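Local coordinates for protein exoglucanase A (Cellulomonas fimi, PDB 7CBD) that hydrolyses beta-1,4-glucosidic bonds of cellulose with inversion of configuration, releasing cellobiose from non-reducing chain ends, through this family 6 glycoside hydrolase catalytic domain, at residues L91-L96 with S122-P127; A221-I226 with G285-I290; N8-A13 with Y188-I193. All coordinates share one frame; numbering follows the deposited sequence.

How the contacts relate
From the N terminus, contact 3 opens first, at N8-A13, and closes only at Y188-I193. It brings the lead-in to strand 14-15 against strand 187-192. Contact 1 falls wholly within that span. It closes a shorter excursion, from the end of strand 87-93 to helix 114-132. Contact 2 follows in series and joins the two loops that lead into strands 228-231 and 291-295. All the strands named belong to one sheet, the barrel-like core of the catalytic domain. Contacts 2 and 3 touch: I226 packs on I191, and S225 O and N189 ND2, 3.0 Å apart, probably form a hydrogen bond. Contact 1 stands apart, with its nearest atoms about 7 Å from those of contact 3.

Contact 1 of 3, residues L91-L96 with S122-P127; sequences LVIYDL and SEYIDP
D95 lays its CB over one face of the Y124 ring. The carbon sits almost exactly above the ring centre, 3.5 Å from the centroid and 9° off the normal, a CH-pi contact. CG of D95 is anti to its own backbone N (chi1 -154°). The carboxylate therefore continues past CB along the same face, and OD2 comes to 3.6 Å from Y124 CD1. The carboxylate and ring planes are steeply inclined to each other. The backbone N of D95 bonds E147 OE2, which helps to fix the residue over the ring.

The far end of the tyrosine is gripped as well. Y94 N donates to Y124 OH at 2.8 Å, and the bond is nearly straight at 169°. The hydroxyl also bonds M54 O, at the end of the neighbouring strand 52-54. One buried oxygen thus serves two backbone groups. The two bonds hold the tip of the ring, while D95 CB on the face and I93 CG2 at the edge should limit its rotation.

This is a strand-to-helix step of the parallel barrel-like fold of family 6. Strand 87-93 leads through a loop to helix 114-132, which returns toward strand 141-146, a beta-alpha-beta unit. Y94 leaves the backbone away from the helix. Its side chain lies about 5 Å from that of D149, the predicted proton donor, and its OH bonds D100 OD1. The peptide NH held by Y124 thus belongs to a residue beside the predicted active site.

At the ring edge, I93 CG2 approaches Y124 CE2 at 3.8 Å, close to the ring plane. The same methyl meets I125 CD1, also at 3.8 Å, and the two isoleucine chains cross at about a right angle.

Contact 2 of 3, residues A221-I226 with G285-I290; sequences AGFASI and GFPSSI
F223 and F286 both carry CG beside the backbone N and anti to the carbonyl carbon (chi1 -72° and -75°), and their rings meet between the two loops. The pair is T-shaped, with planes at 80° and centroids 4.9 Å apart. F223 supplies the edge and F286 the face. CD1 of F223 stands over the F286 ring, offset toward its rim, and is 3.5 Å from F286 CD1.

The F223 ring uses a face too. G285 O lies above the centre of that ring, 3.5 Å from F223 CZ, and G285 C is 3.5 Å from F223 CE1. G285 follows helix 270-283 and closes its end in a Schellman motif with positive phi. A CB on it would run into F223 CZ, and the backbone shape by itself also favours glycine. P287 CD closes on F223 CB at 4.1 Å.

Both segments are helix-to-strand connections of the barrel-like fold. Residues 221-226 lead from helix 202-218 into strand 228-231 through a short 3-10 turn. Residues 285-290 lead into the adjacent parallel strand 291-295 through a type I turn from P287 to I290. The site is away from the predicted catalytic residues.

On the inner side, I226 CD1 meets the edge of the F286 ring in its plane, 3.9 Å from F286 CE1. A216 of helix 202-218 is touched by F223, I226 and F286 alike. F286 also makes an edge-to-face pair with F229 and packs on L281. An alanine in place of F286 would probably leave the edge of F223 without its aromatic face and open a gap beside I226. I290 CG2 is a looser neighbour, 4.4 Å from I226 O.

Contact 3 of 3, residues N8-A13 with Y188-I193; sequences NPYAGA and YNYIDI
Y190 OH is hydrogen-bonded to D359 OD2 and has P9 and Y10 packed against it. P9 meets it tip to tip, with CD 3.3 Å from Y190 OH. Y10 slides past Y190 in the opposite direction. The hydroxyl lies at the edge of the Y10 ring, in its plane, and Y190 OH is 3.8 Å from Y10 CE2.

P9 also covers Y188. Its CB sits over the centre of the Y188 ring, 3.7 Å from the centroid and 7° off the normal, a CH-pi contact. P9 CG lies 3.7 Å from Y188 CG. Y188 also stacks with H5, and its OH bonds V6 N.

The segment 8-13 is folded into two beta turns, type I from N8 and type II from Y10. N8 OD1 accepts from Y10 N at 3.0 Å in an Asx turn, with the donor well above the carbonyl plane. Y10 OH bonds N90 OD1.

The turn thus rests on strand 187-192 of the central sheet. The three tyrosine hydroxyls have polar partners elsewhere. Across the interface, proline carbons and tyrosine rings do the touching, so this buried contact probably depends mainly on shape and CH-pi packing.

Contact 1 of 3, residues L91-L96 with S122-P127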
ATOM      1  N   LEU A  91      10.960  -1.751  -1.388  1.00  5.23           N
ATOM      2  CA  LEU A  91      10.943  -1.866  -2.838  1.00  5.56           C
ATOM      3  C   LEU A  91       9.642  -2.553  -3.228  1.00  5.67           C
ATOM      4  O   LEU A  91       9.285  -3.573  -2.630  1.00  6.41           O
ATOM      5  CB  LEU A  91      12.100  -2.778  -3.233  1.00  6.59           C
ATOM      6  CG  LEU A  91      12.911  -2.640  -4.530  1.00 13.72           C
ATOM      7  CD1 LEU A  91      13.341  -4.010  -5.066  1.00 11.87           C
ATOM      8  CD2 LEU A  91      12.276  -1.810  -5.592  1.00 11.94           C
ATOM      9  N   VAL A  92       8.929  -2.017  -4.215  1.00  5.12           N
ATOM     10  CA  VAL A  92       7.676  -2.626  -4.663  1.00  5.05           C
ATOM     11  C   VAL A  92       7.886  -3.319  -6.002  1.00  4.90           C
ATOM     12  O   VAL A  92       8.293  -2.685  -6.987  1.00  5.27           O
ATOM     13  CB  VAL A  92       6.517  -1.625  -4.747  1.00  5.70           C
ATOM     14  CG1 VAL A  92       5.199  -2.391  -4.888  1.00  7.00           C
ATOM     15  CG2 VAL A  92       6.493  -0.743  -3.513  1.00  7.09           C
ATOM     16  N   ILE A  93       7.585  -4.614  -6.020  1.00  5.27           N
ATOM     17  CA  ILE A  93       7.606  -5.448  -7.212  1.00  4.90           C
ATOM     18  C   ILE A  93       6.180  -5.425  -7.764  1.00  5.80           C
ATOM     19  O   ILE A  93       5.243  -5.870  -7.093  1.00  5.79           O
ATOM     20  CB  ILE A  93       8.029  -6.878  -6.831  1.00  6.11           C
ATOM     21  CG1 ILE A  93       9.358  -6.865  -6.064  1.00  6.15           C
ATOM     22  CG2 ILE A  93       8.093  -7.782  -8.050  1.00  7.24           C
ATOM     23  CD1 ILE A  93      10.516  -6.262  -6.830  1.00  7.74           C
ATOM     24  N   TYR A  94       5.995  -4.858  -8.959  1.00  5.21           N
ATOM     25  CA  TYR A  94       4.646  -4.525  -9.418  1.00  5.68           C
ATOM     26  C   TYR A  94       4.593  -4.462 -10.937  1.00  5.09           C
ATOM     27  O   TYR A  94       4.419  -3.382 -11.515  1.00  6.14           O
ATOM     28  CB  TYR A  94       4.199  -3.183  -8.819  1.00  6.19           C
ATOM     29  CG  TYR A  94       2.739  -2.797  -9.018  1.00  6.91           C
ATOM     30  CD1 TYR A  94       1.712  -3.709  -8.814  1.00  7.40           C
ATOM     31  CD2 TYR A  94       2.395  -1.493  -9.359  1.00  8.34           C
ATOM     32  CE1 TYR A  94       0.375  -3.344  -8.978  1.00  8.65           C
ATOM     33  CE2 TYR A  94       1.077  -1.119  -9.518  1.00  9.47           C
ATOM     34  CZ  TYR A  94       0.071  -2.043  -9.323  1.00 10.09           C
ATOM     35  OH  TYR A  94      -1.240  -1.646  -9.481  1.00 12.00           O
ATOM     36  N   ASP A  95       4.722  -5.619 -11.602  1.00  5.16           N
ATOM     37  CA  ASP A  95       4.622  -5.611 -13.057  1.00  5.15           C
ATOM     38  C   ASP A  95       4.129  -6.935 -13.630  1.00  5.38           C
ATOM     39  O   ASP A  95       4.491  -7.280 -14.761  1.00  6.29           O
ATOM     40  CB  ASP A  95       5.958  -5.210 -13.703  1.00  6.10           C
ATOM     41  CG  ASP A  95       5.784  -4.591 -15.080  1.00  6.37           C
ATOM     42  OD1 ASP A  95       4.663  -4.147 -15.430  1.00  6.88           O
ATOM     43  OD2 ASP A  95       6.799  -4.534 -15.803  1.00  7.86           O
ATOM     44  N   LEU A  96       3.265  -7.658 -12.910  1.00  5.01           N
ATOM     45  CA  LEU A  96       2.841  -8.971 -13.387  1.00  5.53           C
ATOM     46  C   LEU A  96       2.168  -8.871 -14.754  1.00  5.86           C
ATOM     47  O   LEU A  96       1.498  -7.876 -15.063  1.00  6.72           O
ATOM     48  CB  LEU A  96       1.837  -9.611 -12.434  1.00  5.33           C
ATOM     49  CG  LEU A  96       2.443 -10.347 -11.251  1.00  5.29           C
ATOM     50  CD1 LEU A  96       1.377 -10.624 -10.222  1.00  5.78           C
ATOM     51  CD2 LEU A  96       3.130 -11.631 -11.662  1.00  5.47           C
ATOM     52  N   SER A 122      12.500 -12.257 -17.609  0.67 10.32           N
ATOM     53  CA  SER A 122      13.827 -11.944 -18.127  0.67 11.98           C
ATOM     54  C   SER A 122      14.155 -10.459 -18.116  0.67 11.69           C
ATOM     55  O   SER A 122      15.326 -10.098 -17.952  0.67 12.87           O
ATOM     56  CB  SER A 122      13.983 -12.494 -19.549  0.67 14.28           C
ATOM     57  OG  SER A 122      13.241 -11.722 -20.476  0.67 16.05           O
ATOM     58  N   GLU A 123      13.160  -9.590 -18.295  1.00 11.08           N
ATOM     59  CA  GLU A 123      13.389  -8.156 -18.402  1.00 11.07           C
ATOM     60  C   GLU A 123      12.926  -7.370 -17.189  1.00  9.58           C
ATOM     61  O   GLU A 123      13.219  -6.171 -17.097  1.00 10.45           O
ATOM     62  CB  GLU A 123      12.704  -7.590 -19.659  1.00 14.39           C
ATOM     63  CG  GLU A 123      13.261  -8.119 -20.970  1.00 19.16           C
ATOM     64  CD  GLU A 123      12.394  -7.756 -22.174  1.00 24.46           C
ATOM     65  OE1 GLU A 123      11.849  -6.628 -22.211  1.00 26.57           O
ATOM     66  OE2 GLU A 123      12.245  -8.609 -23.081  1.00 26.69           O
ATOM     67  N   TYR A 124      12.212  -8.004 -16.260  1.00  7.93           N
ATOM     68  CA  TYR A 124      11.764  -7.318 -15.053  1.00  7.57           C
ATOM     69  C   TYR A 124      12.377  -7.960 -13.811  1.00  6.44           C
ATOM     70  O   TYR A 124      13.219  -7.336 -13.155  1.00  7.32           O
ATOM     71  CB  TYR A 124      10.231  -7.244 -15.017  1.00  7.01           C
ATOM     72  CG  TYR A 124       9.721  -6.505 -13.805  1.00  6.38           C
ATOM     73  CD1 TYR A 124       9.755  -5.112 -13.745  1.00  6.79           C
ATOM     74  CD2 TYR A 124       9.229  -7.201 -12.709  1.00  6.33           C
ATOM     75  CE1 TYR A 124       9.316  -4.430 -12.603  1.00  6.65           C
ATOM     76  CE2 TYR A 124       8.788  -6.532 -11.569  1.00  6.76           C
ATOM     77  CZ  TYR A 124       8.833  -5.149 -11.524  1.00  6.92           C
ATOM     78  OH  TYR A 124       8.401  -4.496 -10.391  1.00  6.85           O
ATOM     79  N   ILE A 125      12.009  -9.199 -13.475  1.00  6.86           N
ATOM     80  CA  ILE A 125      12.542  -9.815 -12.262  1.00  6.44           C
ATOM     81  C   ILE A 125      14.054 -10.017 -12.363  1.00  7.19           C
ATOM     82  O   ILE A 125      14.799  -9.697 -11.429  1.00  7.82           O
ATOM     83  CB  ILE A 125      11.808 -11.127 -11.927  1.00  6.43           C
ATOM     84  CG1 ILE A 125      10.331 -10.869 -11.600  1.00  6.84           C
ATOM     85  CG2 ILE A 125      12.499 -11.838 -10.766  1.00  7.15           C
ATOM     86  CD1 ILE A 125      10.085  -9.951 -10.421  1.00  7.63           C
ATOM     87  N   ASP A 126      14.533 -10.578 -13.476  1.00  7.51           N
ATOM     88  CA  ASP A 126      15.965 -10.887 -13.548  1.00  8.25           C
ATOM     89  C   ASP A 126      16.846  -9.662 -13.337  1.00  8.17           C
ATOM     90  O   ASP A 126      17.784  -9.741 -12.524  1.00  8.50           O
ATOM     91  CB  ASP A 126      16.323 -11.629 -14.843  1.00  9.24           C
ATOM     92  CG  ASP A 126      15.913 -13.093 -14.828  1.00 10.10           C
ATOM     93  OD1 ASP A 126      15.403 -13.579 -13.794  1.00 11.03           O
ATOM     94  OD2 ASP A 126      16.098 -13.753 -15.876  1.00 12.97           O
ATOM     95  N   PRO A 127      16.625  -8.523 -14.007  1.00  7.77           N
ATOM     96  CA  PRO A 127      17.505  -7.369 -13.750  1.00  8.53           C
ATOM     97  C   PRO A 127      17.357  -6.801 -12.353  1.00  8.33           C
ATOM     98  O   PRO A 127      18.341  -6.312 -11.788  1.00  9.06           O
ATOM     99  CB  PRO A 127      17.104  -6.350 -14.827  1.00  9.90           C
ATOM    100  CG  PRO A 127      16.380  -7.140 -15.867  1.00 12.51           C
ATOM    101  CD  PRO A 127      15.734  -8.287 -15.161  1.00  8.95           C
TER

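Contact 2 of 3, residues A221-I226 with G285-I290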
ATOM      1  N   ALA A 221      11.771 -22.931  -2.063  1.00  7.54           N
ATOM      2  CA  ALA A 221      12.025 -22.944  -0.627  1.00  7.84           C
ATOM      3  C   ALA A 221      10.767 -23.154   0.213  1.00  7.78           C
ATOM      4  O   ALA A 221      10.854 -23.184   1.446  1.00  9.68           O
ATOM      5  CB  ALA A 221      12.751 -21.667  -0.199  1.00  8.37           C
ATOM      6  N   GLY A 222       9.603 -23.291  -0.415  1.00  7.20           N
ATOM      7  CA  GLY A 222       8.391 -23.518   0.354  1.00  7.47           C
ATOM      8  C   GLY A 222       8.013 -22.302   1.175  1.00  7.04           C
ATOM      9  O   GLY A 222       8.137 -21.153   0.735  1.00  7.73           O
ATOM     10  N   PHE A 223       7.558 -22.555   2.403  1.00  7.68           N
ATOM     11  CA  PHE A 223       7.065 -21.466   3.237  1.00  8.20           C
ATOM     12  C   PHE A 223       8.147 -20.440   3.548  1.00  9.19           C
ATOM     13  O   PHE A 223       7.838 -19.263   3.744  1.00 10.41           O
ATOM     14  CB  PHE A 223       6.403 -22.020   4.498  1.00  8.78           C
ATOM     15  CG  PHE A 223       5.071 -22.667   4.226  1.00  9.09           C
ATOM     16  CD1 PHE A 223       3.945 -21.888   4.012  1.00  9.80           C
ATOM     17  CD2 PHE A 223       4.955 -24.046   4.129  1.00  9.91           C
ATOM     18  CE1 PHE A 223       2.719 -22.475   3.727  1.00 10.19           C
ATOM     19  CE2 PHE A 223       3.735 -24.640   3.847  1.00 11.07           C
ATOM     20  CZ  PHE A 223       2.615 -23.854   3.649  1.00 11.41           C
ATOM     21  N   ALA A 224       9.417 -20.845   3.551  1.00  8.81           N
ATOM     22  CA  ALA A 224      10.495 -19.895   3.819  1.00  8.90           C
ATOM     23  C   ALA A 224      10.591 -18.787   2.774  1.00  7.41           C
ATOM     24  O   ALA A 224      11.235 -17.761   3.030  1.00  8.29           O
ATOM     25  CB  ALA A 224      11.830 -20.631   3.907  1.00 10.82           C
ATOM     26  N   SER A 225       9.983 -18.972   1.601  0.80  6.63           N
ATOM     27  CA  SER A 225      10.063 -17.961   0.548  0.80  6.42           C
ATOM     28  C   SER A 225       9.368 -16.665   0.918  0.80  6.97           C
ATOM     29  O   SER A 225       9.692 -15.620   0.341  0.80  7.77           O
ATOM     30  CB  SER A 225       9.429 -18.490  -0.734  0.80  6.38           C
ATOM     31  OG  SER A 225      10.124 -19.626  -1.205  0.80  6.08           O
ATOM     32  N   ILE A 226       8.405 -16.716   1.832  1.00  6.29           N
ATOM     33  CA  ILE A 226       7.584 -15.567   2.187  1.00  5.84           C
ATOM     34  C   ILE A 226       7.866 -15.207   3.637  1.00  5.24           C
ATOM     35  O   ILE A 226       7.555 -15.979   4.550  1.00  6.70           O
ATOM     36  CB  ILE A 226       6.092 -15.868   1.970  1.00  6.58           C
ATOM     37  CG1 ILE A 226       5.817 -16.164   0.492  1.00  7.75           C
ATOM     38  CG2 ILE A 226       5.237 -14.714   2.454  1.00  7.36           C
ATOM     39  CD1 ILE A 226       4.446 -16.757   0.226  1.00  8.76           C
ATOM     40  N   GLY A 285      -0.870 -23.208   6.868  1.00  8.22           N
ATOM     41  CA  GLY A 285       0.423 -23.851   6.743  1.00  8.37           C
ATOM     42  C   GLY A 285       1.619 -22.956   7.005  1.00  7.77           C
ATOM     43  O   GLY A 285       2.736 -23.458   7.129  1.00  8.15           O
ATOM     44  N   PHE A 286       1.416 -21.642   7.089  1.00  7.37           N
ATOM     45  CA  PHE A 286       2.532 -20.741   7.331  1.00  6.93           C
ATOM     46  C   PHE A 286       3.001 -20.856   8.777  1.00  7.21           C
ATOM     47  O   PHE A 286       2.200 -21.116   9.678  1.00  7.66           O
ATOM     48  CB  PHE A 286       2.116 -19.300   7.030  1.00  7.01           C
ATOM     49  CG  PHE A 286       2.034 -19.010   5.562  1.00  6.47           C
ATOM     50  CD1 PHE A 286       3.163 -18.601   4.862  1.00  7.05           C
ATOM     51  CD2 PHE A 286       0.847 -19.207   4.863  1.00  6.59           C
ATOM     52  CE1 PHE A 286       3.106 -18.367   3.499  1.00  7.98           C
ATOM     53  CE2 PHE A 286       0.786 -18.975   3.498  1.00  7.14           C
ATOM     54  CZ  PHE A 286       1.920 -18.550   2.817  1.00  7.53           C
ATOM     55  N   PRO A 287       4.295 -20.666   9.029  1.00  6.93           N
ATOM     56  CA  PRO A 287       4.780 -20.688  10.411  1.00  7.19           C
ATOM     57  C   PRO A 287       4.274 -19.470  11.168  1.00  7.33           C
ATOM     58  O   PRO A 287       4.055 -18.398  10.599  1.00  8.43           O
ATOM     59  CB  PRO A 287       6.303 -20.651  10.255  1.00  7.73           C
ATOM     60  CG  PRO A 287       6.526 -19.927   8.951  1.00  8.02           C
ATOM     61  CD  PRO A 287       5.367 -20.349   8.066  1.00  7.42           C
ATOM     62  N   SER A 288       4.087 -19.643  12.478  1.00  8.25           N
ATOM     63  CA  SER A 288       3.561 -18.555  13.298  1.00 10.18           C
ATOM     64  C   SER A 288       4.465 -17.328  13.292  1.00  8.40           C
ATOM     65  O   SER A 288       4.004 -16.230  13.628  1.00  9.33           O
ATOM     66  CB  SER A 288       3.305 -19.040  14.726  1.00 13.59           C
ATOM     67  OG  SER A 288       4.513 -19.419  15.357  1.00 16.54           O
ATOM     68  N   SER A 289       5.736 -17.489  12.916  0.89  7.93           N
ATOM     69  CA  SER A 289       6.708 -16.402  12.890  0.89  7.16           C
ATOM     70  C   SER A 289       6.452 -15.381  11.786  0.89  7.15           C
ATOM     71  O   SER A 289       7.101 -14.333  11.787  0.89  7.28           O
ATOM     72  CB  SER A 289       8.110 -16.992  12.712  0.89  7.74           C
ATOM     73  OG  SER A 289       8.139 -17.896  11.618  0.89  8.36           O
ATOM     74  N   ILE A 290       5.552 -15.653  10.838  1.00  6.31           N
ATOM     75  CA  ILE A 290       5.268 -14.648   9.816  1.00  6.07           C
ATOM     76  C   ILE A 290       4.855 -13.342  10.486  1.00  6.66           C
ATOM     77  O   ILE A 290       4.149 -13.335  11.503  1.00  7.39           O
ATOM     78  CB  ILE A 290       4.209 -15.117   8.800  1.00  6.22           C
ATOM     79  CG1 ILE A 290       2.902 -15.513   9.505  1.00  6.89           C
ATOM     80  CG2 ILE A 290       4.774 -16.242   7.918  1.00  8.35           C
ATOM     81  CD1 ILE A 290       1.685 -15.639   8.589  1.00  7.60           C
TER

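Contact 3 of 3, residues N8-A13 with Y188-I193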
ATOM      1  N   ASN A   8      12.573 -10.269  11.563  1.00  6.76           N
ATOM      2  CA  ASN A   8      11.942  -8.981  11.296  1.00  6.37           C
ATOM      3  C   ASN A   8      13.036  -8.003  10.894  1.00  6.88           C
ATOM      4  O   ASN A   8      13.766  -7.495  11.761  1.00  7.08           O
ATOM      5  CB  ASN A   8      11.188  -8.467  12.518  1.00  6.67           C
ATOM      6  CG  ASN A   8      10.559  -7.107  12.270  1.00  6.38           C
ATOM      7  OD1 ASN A   8      10.603  -6.591  11.152  1.00  6.51           O
ATOM      8  ND2 ASN A   8       9.987  -6.514  13.305  1.00  8.01           N
ATOM      9  N   PRO A   9      13.175  -7.707   9.596  1.00  6.43           N
ATOM     10  CA  PRO A   9      14.253  -6.807   9.164  1.00  6.11           C
ATOM     11  C   PRO A   9      14.099  -5.390   9.690  1.00  6.28           C
ATOM     12  O   PRO A   9      15.092  -4.649   9.729  1.00  7.01           O
ATOM     13  CB  PRO A   9      14.167  -6.863   7.632  1.00  7.26           C
ATOM     14  CG  PRO A   9      12.708  -7.143   7.372  1.00  6.63           C
ATOM     15  CD  PRO A   9      12.299  -8.091   8.476  1.00  6.89           C
ATOM     16  N   TYR A  10      12.897  -5.003  10.131  1.00  5.67           N
ATOM     17  CA  TYR A  10      12.657  -3.658  10.643  1.00  6.22           C
ATOM     18  C   TYR A  10      13.091  -3.472  12.092  1.00  7.03           C
ATOM     19  O   TYR A  10      13.270  -2.328  12.515  1.00  7.55           O
ATOM     20  CB  TYR A  10      11.177  -3.296  10.516  1.00  6.68           C
ATOM     21  CG  TYR A  10      10.666  -3.245   9.091  1.00  6.44           C
ATOM     22  CD1 TYR A  10      10.687  -2.061   8.368  1.00  6.36           C
ATOM     23  CD2 TYR A  10      10.144  -4.378   8.478  1.00  6.69           C
ATOM     24  CE1 TYR A  10      10.213  -2.007   7.061  1.00  6.43           C
ATOM     25  CE2 TYR A  10       9.665  -4.340   7.176  1.00  6.46           C
ATOM     26  CZ  TYR A  10       9.697  -3.151   6.478  1.00  6.29           C
ATOM     27  OH  TYR A  10       9.221  -3.131   5.189  1.00  6.36           O
ATOM     28  N   ALA A  11      13.253  -4.548  12.860  1.00  7.30           N
ATOM     29  CA  ALA A  11      13.529  -4.400  14.287  1.00  8.53           C
ATOM     30  C   ALA A  11      14.889  -3.743  14.496  1.00  8.84           C
ATOM     31  O   ALA A  11      15.906  -4.237  14.003  1.00  8.92           O
ATOM     32  CB  ALA A  11      13.465  -5.758  14.983  1.00  9.70           C
ATOM     33  N   GLY A  12      14.907  -2.629  15.231  1.00  8.78           N
ATOM     34  CA  GLY A  12      16.141  -1.912  15.475  1.00  9.46           C
ATOM     35  C   GLY A  12      16.737  -1.240  14.260  1.00  9.26           C
ATOM     36  O   GLY A  12      17.891  -0.808  14.311  1.00 11.15           O
ATOM     37  N   ALA A  13      15.981  -1.117  13.173  1.00  8.93           N
ATOM     38  CA  ALA A  13      16.499  -0.613  11.913  1.00  8.70           C
ATOM     39  C   ALA A  13      15.894   0.748  11.587  1.00  8.96           C
ATOM     40  O   ALA A  13      14.844   1.133  12.105  1.00 10.92           O
ATOM     41  CB  ALA A  13      16.182  -1.596  10.780  1.00  9.58           C
ATOM     42  N   TYR A 188      13.767  -9.600   1.922  1.00  5.71           N
ATOM     43  CA  TYR A 188      12.673 -10.064   2.767  1.00  5.88           C
ATOM     44  C   TYR A 188      11.389  -9.841   1.985  1.00  5.74           C
ATOM     45  O   TYR A 188      11.080  -8.707   1.612  1.00  5.97           O
ATOM     46  CB  TYR A 188      12.658  -9.264   4.080  1.00  5.91           C
ATOM     47  CG  TYR A 188      13.916  -9.531   4.888  1.00  6.12           C
ATOM     48  CD1 TYR A 188      13.903 -10.454   5.926  1.00  6.71           C
ATOM     49  CD2 TYR A 188      15.130  -8.911   4.575  1.00  6.38           C
ATOM     50  CE1 TYR A 188      15.057 -10.749   6.643  1.00  7.25           C
ATOM     51  CE2 TYR A 188      16.297  -9.196   5.288  1.00  6.63           C
ATOM     52  CZ  TYR A 188      16.251 -10.123   6.320  1.00  7.53           C
ATOM     53  OH  TYR A 188      17.391 -10.437   7.037  1.00  9.12           O
ATOM     54  N   ASN A 189      10.661 -10.919   1.707  1.00  4.93           N
ATOM     55  CA  ASN A 189       9.515 -10.875   0.806  1.00  4.74           C
ATOM     56  C   ASN A 189       8.232 -10.734   1.607  1.00  4.88           C
ATOM     57  O   ASN A 189       7.896 -11.614   2.413  1.00  5.81           O
ATOM     58  CB  ASN A 189       9.451 -12.151  -0.027  1.00  5.25           C
ATOM     59  CG  ASN A 189      10.579 -12.247  -1.013  1.00  5.57           C
ATOM     60  OD1 ASN A 189      11.069 -11.240  -1.513  1.00  7.54           O
ATOM     61  ND2 ASN A 189      11.009 -13.466  -1.296  1.00  7.07           N
ATOM     62  N   TYR A 190       7.503  -9.645   1.360  1.00  5.19           N
ATOM     63  CA  TYR A 190       6.213  -9.390   1.988  1.00  5.15           C
ATOM     64  C   TYR A 190       5.142  -9.472   0.908  1.00  5.42           C
ATOM     65  O   TYR A 190       5.063  -8.603   0.032  1.00  5.88           O
ATOM     66  CB  TYR A 190       6.208  -8.030   2.680  1.00  5.89           C
ATOM     67  CG  TYR A 190       6.993  -8.035   3.976  1.00  5.44           C
ATOM     68  CD1 TYR A 190       6.363  -8.298   5.187  1.00  5.25           C
ATOM     69  CD2 TYR A 190       8.369  -7.791   3.991  1.00  5.71           C
ATOM     70  CE1 TYR A 190       7.078  -8.317   6.387  1.00  5.73           C
ATOM     71  CE2 TYR A 190       9.095  -7.812   5.183  1.00  5.81           C
ATOM     72  CZ  TYR A 190       8.437  -8.070   6.375  1.00  6.15           C
ATOM     73  OH  TYR A 190       9.143  -8.083   7.558  1.00  7.08           O
ATOM     74  N   ILE A 191       4.337 -10.529   0.963  1.00  5.24           N
ATOM     75  CA  ILE A 191       3.279 -10.745  -0.018  1.00  5.54           C
ATOM     76  C   ILE A 191       2.120  -9.796   0.277  1.00  4.67           C
ATOM     77  O   ILE A 191       1.688  -9.653   1.425  1.00  5.65           O
ATOM     78  CB  ILE A 191       2.835 -12.218   0.004  1.00  6.40           C
ATOM     79  CG1 ILE A 191       3.864 -13.100  -0.723  1.00  7.30           C
ATOM     80  CG2 ILE A 191       1.428 -12.386  -0.574  1.00  7.09           C
ATOM     81  CD1 ILE A 191       3.732 -13.085  -2.239  1.00  8.52           C
ATOM     82  N   ASP A 192       1.600  -9.150  -0.762  1.00  4.86           N
ATOM     83  CA  ASP A 192       0.469  -8.254  -0.579  1.00  4.89           C
ATOM     84  C   ASP A 192      -0.792  -9.047  -0.243  1.00  5.57           C
ATOM     85  O   ASP A 192      -1.078 -10.079  -0.857  1.00  5.28           O
ATOM     86  CB  ASP A 192       0.230  -7.468  -1.861  1.00  5.80           C
ATOM     87  CG  ASP A 192      -0.887  -6.485  -1.714  1.00  5.67           C
ATOM     88  OD1 ASP A 192      -0.588  -5.365  -1.270  1.00  6.72           O
ATOM     89  OD2 ASP A 192      -2.056  -6.843  -2.002  1.00  6.11           O
ATOM     90  N   ILE A 193      -1.565  -8.543   0.724  1.00  4.96           N
ATOM     91  CA  ILE A 193      -2.800  -9.216   1.127  1.00  5.46           C
ATOM     92  C   ILE A 193      -4.020  -8.302   1.024  1.00  5.18           C
ATOM     93  O   ILE A 193      -4.989  -8.454   1.776  1.00  6.69           O
ATOM     94  CB  ILE A 193      -2.685  -9.893   2.510  1.00  6.13           C
ATOM     95  CG1 ILE A 193      -2.384  -8.872   3.612  1.00  6.26           C
ATOM     96  CG2 ILE A 193      -1.659 -11.003   2.462  1.00  7.31           C
ATOM     97  CD1 ILE A 193      -2.736  -9.376   4.992  1.00  8.38           C
TER